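Local coordinates for venom allergen-like (VAL) 4 protein (Schistosoma mansoni, PDB 4P27) that binds lipids and belongs to the SCP/TAPS (CAP) superfamily, although it lacks the motifs that mark its prototypical members, at residues K43-K48 and N139-D144; K54-D59 and E128-N133; G75-D80 and Y112-W117; L92-N97 and N106-N111. All coordinates share one frame; numbering follows the deposited sequence.

The four contacts illustrate how chemistry follows place in a fold. Contacts 1 and 3 are buried, contact 4 is partly buried and contact 2 lies at the surface. Contacts 1 to 3 all reach the same four-stranded sheet: contact 1 joins helix 43-54 to strand 133-141, contact 2 ties the chain just beyond that helix to strand 122-130, and contact 3 sets strand 75-81 against helix 110-115. Contact 4 holds the start of this last helix. In the interior, direct contact relies on a hydrogen bond from a side-chain amide with apolar packing (contact 1) or on packing alone, supplemented by a water (contact 3); the surface uses a disulfide, and contact 4 several hydrogen bonds, shared between a helix N-terminus and a hairpin base.

Contact 1 of 4, residues K43-K48 and N139-D144; sequences KLLANK and NYAPGD
N139 reaches from its strand to the main chain of helix 43-54 and makes the one direct hydrogen bond between residues 43-48 and 139-144. Its ND2 donates to L45 O at 3.2 Å with an N-H...O angle of 158°. The acceptor lies close to the plane of the asparagine amide, while the donor stands modestly tilted from the carbonyl plane. The other end of the amide is used as well: OD1 accepts from Q76 NE2 on strand 75-81, so this side chain links the helix and a second strand, and both of its polar atoms are engaged inside the protein.

Van der Waals contacts lie beside this bond. L45 crosses N139 at a slant, its CD2 4.1 Å from N139 CB, while its other methyl, CD1, lies 3.7 Å from N139 O and continues to A141 CB at 4.2 Å. K48 adds a margin, with CB 4.2 Å from N139 ND2, before its chain leads off elsewhere.

The alternation of the strand explains the pattern. N139 and A141 face helix 43-54, whereas Y140 turns the opposite way, its OH hydrogen-bonded to H15 NE2 of helix 6-22. The axes of residues 43-48 and 139-141 approach to 8.3 Å and run roughly antiparallel. A central sheet with helices packed on its two faces is the alpha-beta-alpha sandwich characteristic of the CAP domain.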
loop_
_atom_site.group_PDB
_atom_site.type_symbol
_atom_site.label_atom_id
_atom_site.label_comp_id
_atom_site.label_asym_id
_atom_site.label_seq_id
_atom_site.Cartn_x
_atom_site.Cartn_y
_atom_site.Cartn_z
ATOM N N LYS A 43 14.130 5.598 -2.814
ATOM C CA LYS A 43 14.083 6.803 -3.694
ATOM C C LYS A 43 13.791 6.339 -5.093
ATOM O O LYS A 43 13.095 7.007 -5.848
ATOM C CB LYS A 43 15.466 7.486 -3.703
ATOM C CG LYS A 43 15.478 8.995 -3.774
ATOM C CD LYS A 43 16.112 9.581 -2.514
ATOM C CE LYS A 43 17.443 10.247 -2.824
ATOM N NZ LYS A 43 18.212 10.545 -1.574
ATOM N N LEU A 44 14.364 5.184 -5.458
ATOM C CA LEU A 44 14.153 4.600 -6.772
ATOM C C LEU A 44 12.658 4.166 -7.010
ATOM O O LEU A 44 12.089 4.383 -8.125
ATOM C CB LEU A 44 15.094 3.397 -6.989
ATOM C CG LEU A 44 15.751 3.208 -8.358
ATOM C CD1 LEU A 44 16.311 1.783 -8.496
ATOM C CD2 LEU A 44 14.878 3.654 -9.562
ATOM N N LEU A 45 12.056 3.534 -6.007
ATOM C CA LEU A 45 10.636 3.189 -6.092
ATOM C C LEU A 45 9.826 4.528 -6.270
ATOM O O LEU A 45 8.878 4.565 -7.090
ATOM C CB LEU A 45 10.208 2.444 -4.866
ATOM C CG LEU A 45 10.659 1.021 -4.541
ATOM C CD1 LEU A 45 9.911 0.573 -3.287
ATOM C CD2 LEU A 45 10.363 0.061 -5.725
ATOM N N ALA A 46 10.189 5.570 -5.508
ATOM C CA ALA A 46 9.446 6.840 -5.453
ATOM C C ALA A 46 9.537 7.601 -6.798
ATOM O O ALA A 46 8.538 8.052 -7.346
ATOM C CB ALA A 46 9.919 7.718 -4.319
ATOM N N ASN A 47 10.721 7.611 -7.385
ATOM C CA ASN A 47 10.894 8.223 -8.676
ATOM C C ASN A 47 10.186 7.489 -9.751
ATOM O O ASN A 47 9.634 8.135 -10.689
ATOM C CB ASN A 47 12.380 8.318 -9.027
ATOM C CG ASN A 47 13.097 9.255 -8.107
ATOM O OD1 ASN A 47 12.466 10.014 -7.351
ATOM N ND2 ASN A 47 14.429 9.192 -8.116
ATOM N N LYS A 48 10.205 6.151 -9.695
ATOM C CA LYS A 48 9.522 5.419 -10.764
ATOM C C LYS A 48 8.029 5.666 -10.633
ATOM O O LYS A 48 7.322 5.844 -11.658
ATOM C CB LYS A 48 9.884 3.963 -10.808
ATOM C CG LYS A 48 11.314 3.823 -11.411
ATOM C CD LYS A 48 11.360 3.688 -12.936
ATOM C CE LYS A 48 10.339 2.653 -13.387
ATOM N NZ LYS A 48 10.344 2.500 -14.850
ATOM N N ASN A 139 4.633 2.322 -4.960
ATOM C CA ASN A 139 5.374 1.101 -5.279
ATOM C C ASN A 139 5.897 0.505 -4.012
ATOM O O ASN A 139 6.281 1.231 -3.075
ATOM C CB ASN A 139 6.520 1.298 -6.257
ATOM C CG ASN A 139 6.030 1.660 -7.624
ATOM O OD1 ASN A 139 5.018 1.138 -8.045
ATOM N ND2 ASN A 139 6.733 2.607 -8.330
ATOM N N TYR A 140 5.870 -0.833 -3.973
ATOM C CA TYR A 140 6.238 -1.592 -2.782
ATOM C C TYR A 140 7.215 -2.753 -3.257
ATOM O O TYR A 140 7.014 -3.334 -4.294
ATOM C CB TYR A 140 5.024 -2.255 -2.187
ATOM C CG TYR A 140 3.903 -1.298 -1.831
ATOM C CD1 TYR A 140 2.939 -0.907 -2.807
ATOM C CD2 TYR A 140 3.804 -0.745 -0.508
ATOM C CE1 TYR A 140 1.893 -0.026 -2.485
ATOM C CE2 TYR A 140 2.728 0.140 -0.181
ATOM C CZ TYR A 140 1.824 0.515 -1.186
ATOM O OH TYR A 140 0.785 1.370 -0.904
ATOM N N ALA A 141 8.237 -3.062 -2.455
ATOM C CA ALA A 141 9.218 -4.150 -2.738
ATOM C C ALA A 141 9.443 -4.936 -1.436
ATOM O O ALA A 141 9.788 -4.345 -0.436
ATOM C CB ALA A 141 10.547 -3.534 -3.180
ATOM N N PRO A 142 9.276 -6.276 -1.454
ATOM C CA PRO A 142 8.749 -7.061 -2.611
ATOM C C PRO A 142 7.280 -6.752 -2.698
ATOM O O PRO A 142 6.712 -6.172 -1.756
ATOM C CB PRO A 142 8.923 -8.570 -2.192
ATOM C CG PRO A 142 9.538 -8.547 -0.856
ATOM C CD PRO A 142 9.868 -7.110 -0.393
ATOM N N GLY A 143 6.630 -7.136 -3.781
ATOM C CA GLY A 143 5.165 -6.974 -3.820
ATOM C C GLY A 143 4.460 -8.123 -3.107
ATOM O O GLY A 143 5.095 -8.970 -2.523
ATOM N N ASP A 144 3.161 -8.077 -3.073
ATOM C CA ASP A 144 2.405 -9.077 -2.409
ATOM C C ASP A 144 2.047 -10.263 -3.330
ATOM O O ASP A 144 2.405 -10.283 -4.484
ATOM C CB ASP A 144 1.194 -8.426 -1.726
ATOM C CG ASP A 144 0.178 -7.885 -2.637
ATOM O OD1 ASP A 144 0.278 -8.011 -3.867
ATOM O OD2 ASP A 144 -0.782 -7.291 -2.059
#

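Contact 2 of 4, residues K54-D59 and E128-N133; sequences KRCKYD and EKCGKN
E128 lies across the last turn of helix 43-54, touching both K54 and the sulfur of C56. From the strand its CB meets the main chain first, 3.9 Å from K54 CA. With CG anti to the backbone N (chi1 169°), the next carbon touches two neighbours, 3.9 Å from K54 CA and equally far from C56 SG. A bend at chi2 (88°) then carries CD over the lysine side chain, where it lies 3.9 Å from K54 CG. The carboxylate oxygen OE2 ends beside the same methylene. The lysine chain runs on extended, so its NZ stays 6.1 Å from OE2: the charges are opposite and may attract, but they form no salt bridge.

The covalent link lies next to this packing. C56 SG and C130 SG are joined at 2.0 Å, with a C-S-S-C torsion of -87°, close to the relaxed value for a disulfide. C56 has positive phi and is where the chain departs from helical geometry.

The bond therefore staples the exit of helix 43-54 to C130, on the way from strand 122-130 into strand 133-141, whose L135 packs against C130, while Y58, two residues after C56, reaches L135 and strand 75-81.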
loop_
_atom_site.group_PDB
_atom_site.type_symbol
_atom_site.label_atom_id
_atom_site.label_comp_id
_atom_site.label_asym_id
_atom_site.label_seq_id
_atom_site.Cartn_x
_atom_site.Cartn_y
_atom_site.Cartn_z
ATOM N N LYS A 54 3.100 11.055 -13.438
ATOM C CA LYS A 54 3.123 12.250 -14.330
ATOM C C LYS A 54 2.425 12.005 -15.674
ATOM O O LYS A 54 2.009 12.971 -16.283
ATOM C CB LYS A 54 4.558 12.744 -14.675
ATOM C CG LYS A 54 5.306 13.465 -13.571
ATOM C CD LYS A 54 6.704 13.828 -14.071
ATOM C CE LYS A 54 7.623 14.170 -12.915
ATOM N NZ LYS A 54 8.676 15.147 -13.308
ATOM N N ARG A 55 2.288 10.742 -16.138
ATOM C CA ARG A 55 1.473 10.468 -17.305
ATOM C C ARG A 55 0.020 10.722 -17.124
ATOM O O ARG A 55 -0.749 10.826 -18.121
ATOM C CB ARG A 55 1.693 9.033 -17.852
ATOM C CG ARG A 55 3.151 8.731 -17.965
ATOM C CD ARG A 55 3.382 7.382 -18.670
ATOM N NE ARG A 55 4.742 7.048 -18.320
ATOM C CZ ARG A 55 5.115 5.968 -17.633
ATOM N NH1 ARG A 55 4.224 5.032 -17.256
ATOM N NH2 ARG A 55 6.398 5.830 -17.341
ATOM N N CYS A 56 -0.395 10.837 -15.882
ATOM C CA CYS A 56 -1.792 11.105 -15.562
ATOM C C CYS A 56 -2.804 10.036 -16.066
ATOM O O CYS A 56 -4.043 10.335 -16.173
ATOM C CB CYS A 56 -2.181 12.505 -16.100
ATOM S SG CYS A 56 -1.614 13.773 -14.952
ATOM N N LYS A 57 -2.288 8.844 -16.382
ATOM C CA LYS A 57 -3.105 7.708 -16.805
ATOM C C LYS A 57 -3.290 6.699 -15.630
ATOM O O LYS A 57 -2.315 6.140 -15.136
ATOM C CB LYS A 57 -2.366 6.996 -17.915
ATOM C CG LYS A 57 -2.231 7.735 -19.232
ATOM C CD LYS A 57 -1.714 6.668 -20.176
ATOM C CE LYS A 57 -0.631 7.251 -21.020
ATOM N NZ LYS A 57 -0.370 6.256 -22.090
ATOM N N TYR A 58 -4.507 6.473 -15.190
ATOM C CA TYR A 58 -4.770 5.534 -14.122
ATOM C C TYR A 58 -4.493 4.016 -14.474
ATOM O O TYR A 58 -3.566 3.399 -13.952
ATOM C CB TYR A 58 -6.176 5.769 -13.671
ATOM C CG TYR A 58 -6.600 4.979 -12.485
ATOM C CD1 TYR A 58 -6.165 5.322 -11.203
ATOM C CD2 TYR A 58 -7.454 3.867 -12.636
ATOM C CE1 TYR A 58 -6.566 4.603 -10.065
ATOM C CE2 TYR A 58 -7.896 3.131 -11.507
ATOM C CZ TYR A 58 -7.435 3.495 -10.237
ATOM O OH TYR A 58 -7.897 2.843 -9.151
ATOM N N ASP A 59 -5.276 3.447 -15.365
ATOM C CA ASP A 59 -4.885 2.249 -16.157
ATOM C C ASP A 59 -3.703 2.565 -17.081
ATOM O O ASP A 59 -3.747 3.486 -17.883
ATOM C CB ASP A 59 -6.112 1.759 -16.981
ATOM C CG ASP A 59 -6.686 2.872 -17.924
ATOM O OD1 ASP A 59 -6.208 2.967 -19.078
ATOM O OD2 ASP A 59 -7.580 3.672 -17.515
ATOM N N GLU A 128 0.698 13.120 -8.973
ATOM C CA GLU A 128 0.747 14.258 -9.859
ATOM C C GLU A 128 -0.636 14.774 -9.886
ATOM O O GLU A 128 -1.613 14.002 -9.836
ATOM C CB GLU A 128 1.249 13.842 -11.263
ATOM C CG GLU A 128 1.115 14.887 -12.363
ATOM C CD GLU A 128 2.355 15.776 -12.399
ATOM O OE1 GLU A 128 2.960 15.917 -11.339
ATOM O OE2 GLU A 128 2.727 16.326 -13.470
ATOM N N LYS A 129 -0.750 16.089 -10.008
ATOM C CA LYS A 129 -2.097 16.654 -10.026
ATOM C C LYS A 129 -2.575 16.642 -11.477
ATOM O O LYS A 129 -1.861 17.053 -12.409
ATOM C CB LYS A 129 -2.095 18.069 -9.443
ATOM C CG LYS A 129 -3.484 18.657 -9.385
ATOM C CD LYS A 129 -4.191 18.300 -8.117
ATOM C CE LYS A 129 -5.457 19.145 -7.982
ATOM N NZ LYS A 129 -5.164 20.590 -8.266
ATOM N N CYS A 130 -3.732 16.094 -11.726
ATOM C CA CYS A 130 -4.010 15.817 -13.143
ATOM C C CYS A 130 -5.412 16.395 -13.356
ATOM O O CYS A 130 -6.364 15.660 -13.454
ATOM C CB CYS A 130 -4.082 14.312 -13.443
ATOM S SG CYS A 130 -2.554 13.420 -13.245
ATOM N N GLY A 131 -5.552 17.707 -13.356
ATOM C CA GLY A 131 -6.895 18.270 -13.312
ATOM C C GLY A 131 -7.351 18.334 -11.901
ATOM O O GLY A 131 -6.580 18.732 -11.017
ATOM N N LYS A 132 -8.606 17.969 -11.707
ATOM C CA LYS A 132 -9.282 18.076 -10.469
ATOM C C LYS A 132 -8.574 17.140 -9.439
ATOM O O LYS A 132 -8.331 17.540 -8.298
ATOM C CB LYS A 132 -10.727 17.643 -10.708
ATOM C CG LYS A 132 -11.603 17.701 -9.462
ATOM C CD LYS A 132 -13.081 17.447 -9.794
ATOM C CE LYS A 132 -13.600 16.109 -9.248
ATOM N NZ LYS A 132 -12.857 15.589 -8.038
ATOM N N ASN A 133 -8.204 15.920 -9.874
ATOM C CA ASN A 133 -7.632 14.867 -9.002
ATOM C C ASN A 133 -6.114 14.643 -9.109
ATOM O O ASN A 133 -5.446 15.082 -10.095
ATOM C CB ASN A 133 -8.410 13.585 -9.285
ATOM C CG ASN A 133 -9.849 13.686 -8.771
ATOM O OD1 ASN A 133 -10.204 14.632 -8.085
ATOM N ND2 ASN A 133 -10.641 12.701 -9.056
#

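Contact 3 of 4, residues G75-D80 and Y112-W117; sequences GQNLAD and YKQMVW
Q114 and N77 carry most of the packing between strand 75-81 and helix 110-115. Their side chains slant across each other with the amide planes 57° apart, and it is the aliphatic part of the glutamine that does the touching: N77 OD1 lies 3.6 Å from Q114 CB. The other branch of the asparagine, ND2, sits 3.7 Å from M115 CG, the two side chains crossing at about a right angle. M115 itself continues into the core, against W91 of helix 84-93 and F14, H15 and V18 of helix 6-22. In Q114 the bend at chi2 (64°) sets CD back toward the strand; OE1, beyond it, lies 3.5 Å from G75 CA, an approach open to it because G75 carries no side chain.

Polar links are indirect. A water accepts from Q76 N at 3.1 Å and can donate to Q114 OE1 (2.7 Å), though other acceptors compete for its protons. Q114 OE1 also takes the N-H of D144, and N77 ND2 donates to N111 O in the first turn of the same helix.

The N77 amide thus packs on the aliphatic part of Q114 and on M115, while N77 ND2 and Q114 OE1 find main-chain partners, so polarity is accommodated in the core without any direct bond between the two segments.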
loop_
_atom_site.group_PDB
_atom_site.type_symbol
_atom_site.label_atom_id
_atom_site.label_comp_id
_atom_site.label_asym_id
_atom_site.label_seq_id
_atom_site.Cartn_x
_atom_site.Cartn_y
_atom_site.Cartn_z
ATOM N N GLY A 75 5.116 -4.489 -5.981
ATOM C CA GLY A 75 3.672 -4.346 -5.946
ATOM C C GLY A 75 3.342 -2.874 -6.167
ATOM O O GLY A 75 4.192 -2.030 -6.030
ATOM N N GLN A 76 2.066 -2.556 -6.380
ATOM C CA GLN A 76 1.675 -1.174 -6.687
ATOM C C GLN A 76 0.245 -0.941 -6.208
ATOM O O GLN A 76 -0.615 -1.801 -6.360
ATOM C CB GLN A 76 1.825 -0.912 -8.170
ATOM C CG GLN A 76 1.657 0.559 -8.552
ATOM C CD GLN A 76 2.034 0.768 -10.022
ATOM O OE1 GLN A 76 1.200 0.530 -10.863
ATOM N NE2 GLN A 76 3.304 1.043 -10.315
ATOM N N ASN A 77 0.010 0.194 -5.591
ATOM C CA ASN A 77 -1.362 0.624 -5.297
ATOM C C ASN A 77 -1.542 1.943 -6.074
ATOM O O ASN A 77 -0.620 2.793 -6.133
ATOM C CB ASN A 77 -1.470 0.983 -3.793
ATOM C CG ASN A 77 -1.695 -0.235 -2.913
ATOM O OD1 ASN A 77 -1.895 -1.321 -3.422
ATOM N ND2 ASN A 77 -1.621 -0.081 -1.591
ATOM N N LEU A 78 -2.726 2.123 -6.647
ATOM C CA LEU A 78 -3.049 3.339 -7.419
ATOM C C LEU A 78 -4.299 4.021 -6.841
ATOM O O LEU A 78 -5.222 3.351 -6.231
ATOM C CB LEU A 78 -3.364 2.964 -8.871
ATOM C CG LEU A 78 -2.331 2.258 -9.731
ATOM C CD1 LEU A 78 -2.948 1.843 -11.097
ATOM C CD2 LEU A 78 -1.105 3.113 -9.959
ATOM N N ALA A 79 -4.358 5.358 -6.938
ATOM C CA ALA A 79 -5.573 6.045 -6.452
ATOM C C ALA A 79 -5.848 7.239 -7.386
ATOM O O ALA A 79 -4.915 7.833 -7.944
ATOM C CB ALA A 79 -5.463 6.474 -5.010
ATOM N N ASP A 80 -7.132 7.496 -7.652
ATOM C CA ASP A 80 -7.464 8.600 -8.552
ATOM C C ASP A 80 -8.384 9.392 -7.648
ATOM O O ASP A 80 -9.464 8.939 -7.394
ATOM C CB ASP A 80 -8.204 8.107 -9.811
ATOM C CG ASP A 80 -8.767 9.310 -10.690
ATOM O OD1 ASP A 80 -8.418 10.507 -10.416
ATOM O OD2 ASP A 80 -9.483 9.033 -11.693
ATOM N N TYR A 112 -5.539 -2.593 0.468
ATOM C CA TYR A 112 -5.378 -2.943 1.885
ATOM C C TYR A 112 -4.356 -4.066 2.136
ATOM O O TYR A 112 -3.410 -3.939 2.964
ATOM C CB TYR A 112 -6.769 -3.302 2.496
ATOM C CG TYR A 112 -6.579 -3.912 3.870
ATOM C CD1 TYR A 112 -6.161 -3.137 4.934
ATOM C CD2 TYR A 112 -6.699 -5.306 4.058
ATOM C CE1 TYR A 112 -5.932 -3.719 6.194
ATOM C CE2 TYR A 112 -6.496 -5.889 5.312
ATOM C CZ TYR A 112 -6.080 -5.079 6.354
ATOM O OH TYR A 112 -5.827 -5.587 7.582
ATOM N N LYS A 113 -4.474 -5.196 1.397
ATOM C CA LYS A 113 -3.554 -6.289 1.596
ATOM C C LYS A 113 -2.082 -5.927 1.347
ATOM O O LYS A 113 -1.209 -6.358 2.088
ATOM C CB LYS A 113 -3.909 -7.559 0.740
ATOM C CG LYS A 113 -5.227 -8.249 1.118
ATOM C CD LYS A 113 -5.494 -9.446 0.167
ATOM C CE LYS A 113 -4.600 -10.633 0.520
ATOM N NZ LYS A 113 -5.000 -11.838 -0.331
ATOM N N GLN A 114 -1.828 -5.147 0.308
ATOM C CA GLN A 114 -0.500 -4.688 0.029
ATOM C C GLN A 114 0.005 -3.773 1.171
ATOM O O GLN A 114 1.193 -3.833 1.508
ATOM C CB GLN A 114 -0.471 -3.904 -1.295
ATOM C CG GLN A 114 0.916 -3.355 -1.594
ATOM C CD GLN A 114 1.959 -4.512 -1.822
ATOM O OE1 GLN A 114 2.063 -5.025 -2.932
ATOM N NE2 GLN A 114 2.762 -4.842 -0.812
ATOM N N MET A 115 -0.881 -2.918 1.728
ATOM C CA MET A 115 -0.419 -2.013 2.826
ATOM C C MET A 115 -0.019 -2.789 4.063
ATOM O O MET A 115 0.865 -2.372 4.745
ATOM C CB MET A 115 -1.516 -1.007 3.243
ATOM C CG MET A 115 -1.761 0.086 2.144
ATOM S SD MET A 115 -3.081 1.220 2.711
ATOM C CE MET A 115 -2.210 2.100 3.909
ATOM N N VAL A 116 -0.643 -3.935 4.348
ATOM C CA VAL A 116 -0.285 -4.695 5.552
ATOM C C VAL A 116 0.553 -5.954 5.247
ATOM O O VAL A 116 0.684 -6.821 6.081
ATOM C CB VAL A 116 -1.513 -5.083 6.417
ATOM C CG1 VAL A 116 -2.187 -3.830 7.035
ATOM C CG2 VAL A 116 -2.526 -5.981 5.665
ATOM N N TRP A 117 1.217 -5.941 4.099
ATOM C CA TRP A 117 1.933 -7.109 3.608
ATOM C C TRP A 117 3.160 -7.265 4.428
ATOM O O TRP A 117 4.020 -6.348 4.527
ATOM C CB TRP A 117 2.244 -7.014 2.091
ATOM C CG TRP A 117 2.638 -8.385 1.611
ATOM C CD1 TRP A 117 3.924 -8.875 1.429
ATOM C CD2 TRP A 117 1.736 -9.440 1.279
ATOM N NE1 TRP A 117 3.860 -10.230 1.010
ATOM C CE2 TRP A 117 2.526 -10.586 0.915
ATOM C CE3 TRP A 117 0.322 -9.546 1.274
ATOM C CZ2 TRP A 117 1.941 -11.824 0.538
ATOM C CZ3 TRP A 117 -0.251 -10.780 0.854
ATOM C CH2 TRP A 117 0.583 -11.874 0.508
HETATM O O HOH W 1 0.443 -4.917 -5.131
#

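Contact 4 of 4, residues L92-N97 and N106-N111; sequences LEEYKN and NGDCKN
E94 reaches N111, in the first turn of helix 110-115, with CG anti to its own carbonyl carbon (chi1 -64°) and CD anti to CA (chi2 -176°), an extended arm that lays the carboxylate against the helix start. OE2 takes the main bond, from N111 ND2 at 2.7 Å with an N-H...O angle of 152°, on the syn side but out of the carboxylate plane. OE1 accepts weakly from N111 N at 2.9 Å and also from Y112 N, so main-chain N-H groups of the first helical turn converge on one oxygen. D108 caps the same helix through OD1, which accepts from K110 N at 3.2 Å. Its OD2 lies 3.5 Å from E94 OE2, a closeness of like charges that the helix N-terminus may offset.

The segments flank the small antiparallel hairpin of strands 98-99 and 104-105, which joins helix 84-93 to helix 110-115. Just beyond its strands, N106 N donates to N97 O at 2.9 Å. N97 also acts through its side chain: ND2 donates to D108 O at 2.9 Å, coming from above the carbonyl plane. N97 CB packs 3.5 Å from C109 SG, the sulfur that is bonded to C105 at the end of the hairpin.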
loop_
_atom_site.group_PDB
_atom_site.type_symbol
_atom_site.label_atom_id
_atom_site.label_comp_id
_atom_site.label_asym_id
_atom_site.label_seq_id
_atom_site.Cartn_x
_atom_site.Cartn_y
_atom_site.Cartn_z
ATOM N N LEU A 92 -7.114 1.883 2.740
ATOM C CA LEU A 92 -7.235 1.217 4.051
ATOM C C LEU A 92 -8.591 0.483 4.269
ATOM O O LEU A 92 -8.644 -0.666 4.718
ATOM C CB LEU A 92 -6.971 2.273 5.186
ATOM C CG LEU A 92 -7.392 1.807 6.607
ATOM C CD1 LEU A 92 -6.541 0.632 7.068
ATOM C CD2 LEU A 92 -7.261 2.961 7.619
ATOM N N GLU A 93 -9.689 1.148 3.939
ATOM C CA GLU A 93 -10.999 0.683 4.388
ATOM C C GLU A 93 -11.457 -0.467 3.542
ATOM O O GLU A 93 -12.495 -1.038 3.821
ATOM C CB GLU A 93 -12.042 1.772 4.260
ATOM C CG GLU A 93 -11.503 3.066 4.766
ATOM C CD GLU A 93 -12.305 3.593 5.878
ATOM O OE1 GLU A 93 -12.168 3.068 6.979
ATOM O OE2 GLU A 93 -13.068 4.517 5.612
ATOM N N GLU A 94 -10.680 -0.823 2.535
ATOM C CA GLU A 94 -10.877 -2.098 1.931
ATOM C C GLU A 94 -10.748 -3.228 2.905
ATOM O O GLU A 94 -11.107 -4.347 2.544
ATOM C CB GLU A 94 -9.855 -2.335 0.827
ATOM C CG GLU A 94 -9.995 -1.382 -0.322
ATOM C CD GLU A 94 -9.025 -1.748 -1.417
ATOM O OE1 GLU A 94 -8.198 -2.702 -1.269
ATOM O OE2 GLU A 94 -9.074 -1.071 -2.424
ATOM N N TYR A 95 -10.240 -2.983 4.125
ATOM C CA TYR A 95 -10.266 -4.034 5.127
ATOM C C TYR A 95 -11.701 -4.543 5.439
ATOM O O TYR A 95 -11.854 -5.665 5.911
ATOM C CB TYR A 95 -9.569 -3.581 6.439
ATOM C CG TYR A 95 -10.367 -2.638 7.321
ATOM C CD1 TYR A 95 -11.468 -3.094 8.068
ATOM C CD2 TYR A 95 -9.987 -1.299 7.452
ATOM C CE1 TYR A 95 -12.161 -2.233 8.914
ATOM C CE2 TYR A 95 -10.690 -0.424 8.250
ATOM C CZ TYR A 95 -11.763 -0.898 8.996
ATOM O OH TYR A 95 -12.427 -0.009 9.819
ATOM N N LYS A 96 -12.729 -3.723 5.162
ATOM C CA LYS A 96 -14.123 -4.163 5.316
ATOM C C LYS A 96 -14.490 -5.299 4.377
ATOM O O LYS A 96 -15.471 -5.949 4.614
ATOM C CB LYS A 96 -15.064 -3.015 5.099
ATOM C CG LYS A 96 -14.904 -2.013 6.213
ATOM C CD LYS A 96 -15.411 -0.633 5.861
ATOM C CE LYS A 96 -15.623 0.021 7.206
ATOM N NZ LYS A 96 -15.570 1.491 7.144
ATOM N N ASN A 97 -13.707 -5.531 3.323
ATOM C CA ASN A 97 -14.061 -6.487 2.323
ATOM C C ASN A 97 -13.276 -7.727 2.517
ATOM O O ASN A 97 -13.453 -8.672 1.753
ATOM C CB ASN A 97 -13.753 -5.956 0.926
ATOM C CG ASN A 97 -14.421 -4.615 0.630
ATOM O OD1 ASN A 97 -15.517 -4.339 1.092
ATOM N ND2 ASN A 97 -13.756 -3.783 -0.149
ATOM N N ASN A 106 -14.628 -9.881 -0.648
ATOM C CA ASN A 106 -15.801 -9.303 -1.212
ATOM C C ASN A 106 -15.658 -7.902 -1.863
ATOM O O ASN A 106 -15.857 -6.897 -1.201
ATOM C CB ASN A 106 -16.856 -9.252 -0.098
ATOM C CG ASN A 106 -18.234 -8.962 -0.631
ATOM O OD1 ASN A 106 -18.688 -9.595 -1.579
ATOM N ND2 ASN A 106 -18.893 -7.974 -0.058
ATOM N N GLY A 107 -15.389 -7.844 -3.173
ATOM C CA GLY A 107 -15.024 -6.574 -3.825
ATOM C C GLY A 107 -13.504 -6.458 -3.960
ATOM O O GLY A 107 -12.838 -7.381 -4.374
ATOM N N ASP A 108 -12.961 -5.323 -3.583
ATOM C CA ASP A 108 -11.528 -5.086 -3.761
ATOM C C ASP A 108 -10.855 -4.945 -2.414
ATOM O O ASP A 108 -11.269 -4.134 -1.609
ATOM C CB ASP A 108 -11.272 -3.830 -4.599
ATOM C CG ASP A 108 -9.783 -3.737 -5.107
ATOM O OD1 ASP A 108 -9.014 -4.737 -5.149
ATOM O OD2 ASP A 108 -9.377 -2.637 -5.486
ATOM N N CYS A 109 -9.833 -5.776 -2.224
ATOM C CA CYS A 109 -8.942 -5.899 -1.085
ATOM C C CYS A 109 -7.484 -5.665 -1.446
ATOM O O CYS A 109 -6.676 -5.695 -0.549
ATOM C CB CYS A 109 -9.044 -7.355 -0.517
ATOM S SG CYS A 109 -10.745 -7.564 0.051
ATOM N N LYS A 110 -7.138 -5.481 -2.721
ATOM C CA LYS A 110 -5.709 -5.498 -3.103
ATOM C C LYS A 110 -4.931 -4.355 -2.444
ATOM O O LYS A 110 -3.800 -4.543 -2.105
ATOM C CB LYS A 110 -5.429 -5.247 -4.571
ATOM C CG LYS A 110 -6.038 -6.070 -5.665
ATOM C CD LYS A 110 -5.792 -5.222 -6.952
ATOM C CE LYS A 110 -6.337 -5.875 -8.222
ATOM N NZ LYS A 110 -6.916 -7.210 -7.871
ATOM N N ASN A 111 -5.504 -3.159 -2.356
ATOM C CA ASN A 111 -4.734 -2.038 -1.797
ATOM C C ASN A 111 -4.488 -2.270 -0.305
ATOM O O ASN A 111 -3.400 -2.121 0.157
ATOM C CB ASN A 111 -5.545 -0.736 -2.019
ATOM C CG ASN A 111 -5.724 -0.449 -3.501
ATOM O OD1 ASN A 111 -4.756 -0.474 -4.235
ATOM N ND2 ASN A 111 -6.970 -0.294 -3.959
#